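Local coordinates for protein Thf1 (Thermosynechococcus elongatus, PDB 5MJW) that may take part in the biogenesis of photosynthetic membranes, at residues His55-Asn60 against Lys147-His152; Ala113-Tyr118 against Ala137-Leu142. All coordinates share one frame; numbering follows the deposited sequence.

Overall arrangement
Both contacts belong to a single, all-helical chain, and both lie within its thylakoid formation family region. Interaction 1 joins the end of helix 42-59 to the start of helix 150-161; interaction 2 joins two loop segments on either side of helix 123-131 and falls wholly within the 86 residues that separate the segments of interaction 1. Their centres are 20 Å apart and their nearest atoms about 6 Å, so they do not touch. Helix 67-80 links them: Leu-68 packs on His-152 in the first and on Ser-141 and Leu-142 in the second. Helix 150-161 also reaches both, through its first turn and through Phe-159.

Interaction 1. Residues His55-Asn60 against Lys147-His152; sequences HLLRVN and KYSRLH
Leu-57 reaches from helix 42-59 with both of its methyls against the CB of Ser-149, CD2 at 3.7 Å and CD1 at 4.0 Å. The partner is a helix N-cap: Ser-149 stands just before helix 150-161 and forms a capping box with His-152, so the leucine packs on the aliphatic part of a cap rather than on the body of the helix. CG of Leu-57 lies anti to the backbone N (chi1 177°), which carries the methyls to Ser-149 although the CA atoms of the two residues remain 7.4 Å apart. Leu-57 and Ser-149 are both buried, and Phe-69 of helix 67-80 also packs on Leu-57.

The cap's own bonds lie within 147-152. Ser-149 OG accepts from Leu-151 N at 3.1 Å with an N-H...O angle of 158°, a fairly straight bond that occupies an amide of the first turn. The reciprocal bond, from Ser-149 N to His-152 ND1, is weak; the nitrogen nevertheless sits at the edge of the imidazole, in the ring plane. Leu-57 CD2 also lies 3.8 Å from Ser-149 OG, so a methyl flanks the capping oxygen.

At the more exposed end of the contact, Asn-60 and Lys-147 cross at about a right angle. The amide meets the alkyl part of the lysine, with Asn-60 ND2 3.2 Å from Lys-147 CD, while Asn-60 OD1 is bonded to the backbone N of Asp-62. A backbone hydrogen bond between Lys-147 and Asp-62 further joins 147-152 to the chain just beyond Asn-60. The lysine is extended until its last torsion, where a bend (chi4 62°) leaves NZ 4.1 Å from Asn-60 ND2.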
loop_
_atom_site.group_PDB
_atom_site.type_symbol
_atom_site.label_atom_id
_atom_site.label_comp_id
_atom_site.label_asym_id
_atom_site.label_seq_id
_atom_site.Cartn_x
_atom_site.Cartn_y
_atom_site.Cartn_z
ATOM N N HIS A 55 2.262 11.737 6.024
ATOM C CA HIS A 55 2.524 13.099 6.490
ATOM C C HIS A 55 4.018 13.399 6.638
ATOM O O HIS A 55 4.501 14.388 6.091
ATOM C CB HIS A 55 1.823 13.345 7.821
ATOM C CG HIS A 55 2.061 14.705 8.385
ATOM N ND1 HIS A 55 1.311 15.797 8.017
ATOM C CD2 HIS A 55 2.960 15.152 9.291
ATOM C CE1 HIS A 55 1.736 16.858 8.677
ATOM N NE2 HIS A 55 2.738 16.494 9.456
ATOM N N LEU A 56 4.741 12.537 7.358
ATOM C CA LEU A 56 6.160 12.774 7.666
ATOM C C LEU A 56 7.016 12.798 6.411
ATOM O O LEU A 56 7.898 13.642 6.272
ATOM C CB LEU A 56 6.706 11.713 8.616
ATOM C CG LEU A 56 6.221 11.782 10.056
ATOM C CD1 LEU A 56 6.813 10.605 10.825
ATOM C CD2 LEU A 56 6.583 13.110 10.706
ATOM N N LEU A 57 6.733 11.869 5.509
ATOM C CA LEU A 57 7.369 11.804 4.197
ATOM C C LEU A 57 7.117 13.066 3.382
ATOM O O LEU A 57 8.011 13.613 2.750
ATOM C CB LEU A 57 6.825 10.592 3.436
ATOM C CG LEU A 57 7.298 10.366 2.010
ATOM C CD1 LEU A 57 8.793 10.084 1.986
ATOM C CD2 LEU A 57 6.504 9.233 1.381
ATOM N N ARG A 58 5.890 13.537 3.433
ATOM C CA ARG A 58 5.416 14.540 2.517
ATOM C C ARG A 58 5.800 15.978 2.875
ATOM O O ARG A 58 5.801 16.854 2.011
ATOM C CB ARG A 58 3.926 14.387 2.437
ATOM C CG ARG A 58 3.312 15.029 1.255
ATOM C CD ARG A 58 1.933 14.450 1.028
ATOM N NE ARG A 58 1.130 15.444 0.331
ATOM C CZ ARG A 58 0.631 16.537 0.904
ATOM N NH1 ARG A 58 0.801 16.779 2.212
ATOM N NH2 ARG A 58 -0.079 17.386 0.171
ATOM N N VAL A 59 6.129 16.227 4.136
ATOM C CA VAL A 59 6.655 17.538 4.529
ATOM C C VAL A 59 8.136 17.692 4.159
ATOM O O VAL A 59 8.653 18.813 4.105
ATOM C CB VAL A 59 6.410 17.839 6.030
ATOM C CG1 VAL A 59 4.910 17.908 6.298
ATOM C CG2 VAL A 59 7.095 16.824 6.947
ATOM N N ASN A 60 8.801 16.562 3.911
ATOM C CA ASN A 60 10.185 16.525 3.438
ATOM C C ASN A 60 10.342 17.179 2.048
ATOM O O ASN A 60 9.576 16.893 1.125
ATOM C CB ASN A 60 10.649 15.066 3.385
ATOM C CG ASN A 60 12.145 14.924 3.290
ATOM O OD1 ASN A 60 12.765 15.341 2.311
ATOM N ND2 ASN A 60 12.736 14.302 4.296
ATOM N N LYS A 147 12.860 11.178 -2.690
ATOM C CA LYS A 147 13.205 10.555 -1.406
ATOM C C LYS A 147 12.526 9.190 -1.255
ATOM O O LYS A 147 11.340 9.040 -1.549
ATOM C CB LYS A 147 12.810 11.447 -0.225
ATOM C CG LYS A 147 13.140 10.847 1.142
ATOM C CD LYS A 147 12.869 11.813 2.286
ATOM C CE LYS A 147 12.871 11.092 3.628
ATOM N NZ LYS A 147 14.193 10.471 3.924
ATOM N N TYR A 148 13.285 8.217 -0.767
ATOM C CA TYR A 148 12.813 6.854 -0.662
ATOM C C TYR A 148 11.907 6.659 0.558
ATOM O O TYR A 148 12.126 7.249 1.614
ATOM C CB TYR A 148 13.988 5.866 -0.617
ATOM C CG TYR A 148 13.550 4.444 -0.363
ATOM C CD1 TYR A 148 12.993 3.665 -1.384
ATOM C CD2 TYR A 148 13.647 3.888 0.913
ATOM C CE1 TYR A 148 12.569 2.362 -1.137
ATOM C CE2 TYR A 148 13.231 2.598 1.163
ATOM C CZ TYR A 148 12.689 1.838 0.142
ATOM O OH TYR A 148 12.286 0.554 0.427
ATOM N N SER A 149 10.904 5.805 0.376
ATOM C CA SER A 149 9.941 5.432 1.400
ATOM C C SER A 149 9.683 3.952 1.226
ATOM O O SER A 149 9.778 3.435 0.113
ATOM C CB SER A 149 8.632 6.194 1.202
ATOM O OG SER A 149 7.583 5.627 1.968
ATOM N N ARG A 150 9.322 3.272 2.308
ATOM C CA ARG A 150 8.934 1.867 2.191
ATOM C C ARG A 150 7.669 1.670 1.331
ATOM O O ARG A 150 7.454 0.585 0.810
ATOM C CB ARG A 150 8.851 1.172 3.564
ATOM C CG ARG A 150 7.729 1.629 4.478
ATOM C CD ARG A 150 6.587 0.629 4.524
ATOM N NE ARG A 150 5.355 1.251 4.995
ATOM C CZ ARG A 150 4.158 0.664 5.005
ATOM N NH1 ARG A 150 4.003 -0.597 4.597
ATOM N NH2 ARG A 150 3.100 1.341 5.441
ATOM N N LEU A 151 6.872 2.723 1.141
ATOM C CA LEU A 151 5.728 2.676 0.212
ATOM C C LEU A 151 6.143 2.511 -1.255
ATOM O O LEU A 151 5.419 1.902 -2.037
ATOM C CB LEU A 151 4.835 3.913 0.366
ATOM C CG LEU A 151 4.064 3.980 1.680
ATOM C CD1 LEU A 151 3.572 5.400 1.952
ATOM C CD2 LEU A 151 2.902 2.999 1.690
ATOM N N HIS A 152 7.292 3.059 -1.629
ATOM C CA HIS A 152 7.842 2.800 -2.960
ATOM C C HIS A 152 8.134 1.310 -3.168
ATOM O O HIS A 152 7.870 0.774 -4.234
ATOM C CB HIS A 152 9.096 3.633 -3.198
ATOM C CG HIS A 152 8.821 5.101 -3.299
ATOM N ND1 HIS A 152 9.386 6.025 -2.449
ATOM C CD2 HIS A 152 8.009 5.796 -4.128
ATOM C CE1 HIS A 152 8.952 7.232 -2.768
ATOM N NE2 HIS A 152 8.113 7.119 -3.782
#

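Interaction 2. Residues Ala113-Tyr118 against Ala137-Leu142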
loop_
_atom_site.group_PDB
_atom_site.type_symbol
_atom_site.label_atom_id
_atom_site.label_comp_id
_atom_site.label_asym_id
_atom_site.label_seq_id
_atom_site.Cartn_x
_atom_site.Cartn_y
_atom_site.Cartn_z
ATOM N N ALA A 113 -3.998 2.352 -10.853
ATOM C CA ALA A 113 -4.637 1.566 -11.913
ATOM C C ALA A 113 -3.913 1.632 -13.267
ATOM O O ALA A 113 -4.102 0.746 -14.097
ATOM C CB ALA A 113 -6.099 1.979 -12.077
ATOM N N SER A 114 -3.096 2.660 -13.495
ATOM C CA SER A 114 -2.301 2.750 -14.733
ATOM C C SER A 114 -1.174 1.705 -14.842
ATOM O O SER A 114 -0.652 1.497 -15.933
ATOM C CB SER A 114 -1.743 4.172 -14.943
ATOM O OG SER A 114 -0.673 4.472 -14.065
ATOM N N TRP A 115 -0.802 1.058 -13.735
ATOM C CA TRP A 115 0.147 -0.066 -13.777
ATOM C C TRP A 115 -0.471 -1.372 -14.300
ATOM O O TRP A 115 0.269 -2.320 -14.576
ATOM C CB TRP A 115 0.772 -0.322 -12.400
ATOM C CG TRP A 115 1.612 0.804 -11.887
ATOM C CD1 TRP A 115 1.170 1.908 -11.236
ATOM C CD2 TRP A 115 3.041 0.927 -11.959
ATOM N NE1 TRP A 115 2.223 2.722 -10.904
ATOM C CE2 TRP A 115 3.385 2.146 -11.336
ATOM C CE3 TRP A 115 4.061 0.134 -12.497
ATOM C CZ2 TRP A 115 4.704 2.596 -11.238
ATOM C CZ3 TRP A 115 5.383 0.583 -12.396
ATOM C CH2 TRP A 115 5.688 1.803 -11.774
ATOM N N GLN A 116 -1.807 -1.431 -14.405
ATOM C CA GLN A 116 -2.523 -2.582 -14.998
ATOM C C GLN A 116 -2.059 -2.863 -16.424
ATOM O O GLN A 116 -1.945 -4.017 -16.822
ATOM C CB GLN A 116 -4.041 -2.357 -14.999
ATOM C CG GLN A 116 -4.688 -2.369 -13.617
ATOM C CD GLN A 116 -6.157 -1.965 -13.641
ATOM O OE1 GLN A 116 -6.834 -2.073 -14.668
ATOM N NE2 GLN A 116 -6.659 -1.502 -12.497
ATOM N N GLN A 117 -1.812 -1.794 -17.177
ATOM C CA GLN A 117 -1.054 -1.816 -18.441
ATOM C C GLN A 117 0.021 -2.923 -18.542
ATOM O O GLN A 117 0.120 -3.583 -19.569
ATOM C CB GLN A 117 -0.416 -0.430 -18.631
ATOM C CG GLN A 117 0.424 -0.197 -19.884
ATOM C CD GLN A 117 1.091 1.173 -19.872
ATOM O OE1 GLN A 117 0.761 2.031 -19.044
ATOM N NE2 GLN A 117 2.037 1.386 -20.791
ATOM N N TYR A 118 0.799 -3.128 -17.475
ATOM C CA TYR A 118 1.900 -4.116 -17.459
ATOM C C TYR A 118 1.540 -5.530 -16.960
ATOM O O TYR A 118 2.439 -6.355 -16.763
ATOM C CB TYR A 118 3.083 -3.583 -16.634
ATOM C CG TYR A 118 3.501 -2.183 -17.014
ATOM C CD1 TYR A 118 3.981 -1.902 -18.297
ATOM C CD2 TYR A 118 3.410 -1.134 -16.100
ATOM C CE1 TYR A 118 4.355 -0.617 -18.656
ATOM C CE2 TYR A 118 3.785 0.152 -16.451
ATOM C CZ TYR A 118 4.248 0.408 -17.731
ATOM O OH TYR A 118 4.614 1.689 -18.073
ATOM N N ALA A 137 5.057 5.459 -19.316
ATOM C CA ALA A 137 4.488 5.777 -18.022
ATOM C C ALA A 137 3.403 4.709 -17.702
ATOM O O ALA A 137 2.687 4.271 -18.623
ATOM C CB ALA A 137 3.894 7.189 -18.042
ATOM N N PRO A 138 3.260 4.284 -16.441
ATOM C CA PRO A 138 4.011 4.776 -15.286
ATOM C C PRO A 138 5.335 4.050 -14.977
ATOM O O PRO A 138 5.934 4.330 -13.938
ATOM C CB PRO A 138 3.032 4.529 -14.144
ATOM C CG PRO A 138 2.391 3.238 -14.543
ATOM C CD PRO A 138 2.163 3.393 -16.026
ATOM N N LEU A 139 5.800 3.146 -15.840
ATOM C CA LEU A 139 7.046 2.428 -15.567
ATOM C C LEU A 139 8.234 3.371 -15.362
ATOM O O LEU A 139 9.059 3.143 -14.478
ATOM C CB LEU A 139 7.358 1.416 -16.670
ATOM C CG LEU A 139 8.637 0.604 -16.520
ATOM C CD1 LEU A 139 8.651 -0.144 -15.199
ATOM C CD2 LEU A 139 8.777 -0.357 -17.691
ATOM N N ASN A 140 8.299 4.438 -16.160
ATOM C CA ASN A 140 9.355 5.467 -16.044
ATOM C C ASN A 140 9.511 6.081 -14.641
ATOM O O ASN A 140 10.589 6.575 -14.299
ATOM C CB ASN A 140 9.123 6.600 -17.061
ATOM C CG ASN A 140 7.900 7.451 -16.733
ATOM O OD1 ASN A 140 6.962 7.000 -16.056
ATOM N ND2 ASN A 140 7.905 8.690 -17.206
ATOM N N SER A 141 8.442 6.060 -13.841
ATOM C CA SER A 141 8.479 6.585 -12.462
ATOM C C SER A 141 9.451 5.873 -11.499
ATOM O O SER A 141 9.690 6.380 -10.404
ATOM C CB SER A 141 7.081 6.579 -11.844
ATOM O OG SER A 141 6.674 5.250 -11.544
ATOM N N LEU A 142 10.006 4.723 -11.886
ATOM C CA LEU A 142 11.087 4.104 -11.108
ATOM C C LEU A 142 12.391 4.933 -11.088
ATOM O O LEU A 142 13.195 4.774 -10.172
ATOM C CB LEU A 142 11.360 2.681 -11.594
ATOM C CG LEU A 142 10.212 1.675 -11.444
ATOM C CD1 LEU A 142 10.554 0.353 -12.113
ATOM C CD2 LEU A 142 9.882 1.435 -9.981
#
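Pro-138, joined to Ala-137 by a cis peptide bond and leading into the 3-10 segment 139-142, lies over one face of the Trp-115 indole in a CH-pi contact. Its CG sits 3.4 Å from the centroid of the five-membered ring and only 7° off the ring normal, almost centrally above it. Other apolar packing involves Tyr-118, whose CE2 meets Pro-138 CD at 3.6 Å while its CZ approaches Leu-139 CB. With CG anti to the carbonyl carbon (chi1 -50°), the tyrosine ring is carried to Pro-138 and Leu-139, meeting the proline from the opposite direction.

Among polar contacts, Leu-139 N donates to Tyr-118 OH at 2.9 Å with an angle of 151°, and the same hydroxyl is hydrogen-bonded to Ser-136. Trp-115 NE1 is bonded to the backbone O of Pro-67, which fixes the indole's rotation. Replacing Trp-115 with an alanine would probably leave the Pro-138 ring without its aromatic floor and Pro-67 O without its donor. Pro-138 O accepts from both Ser-141 N and Ser-141 OG, the latter at 2.7 Å, and that hydroxyl oxygen lies at the indole edge, 3.3 Å from Trp-115 CZ2.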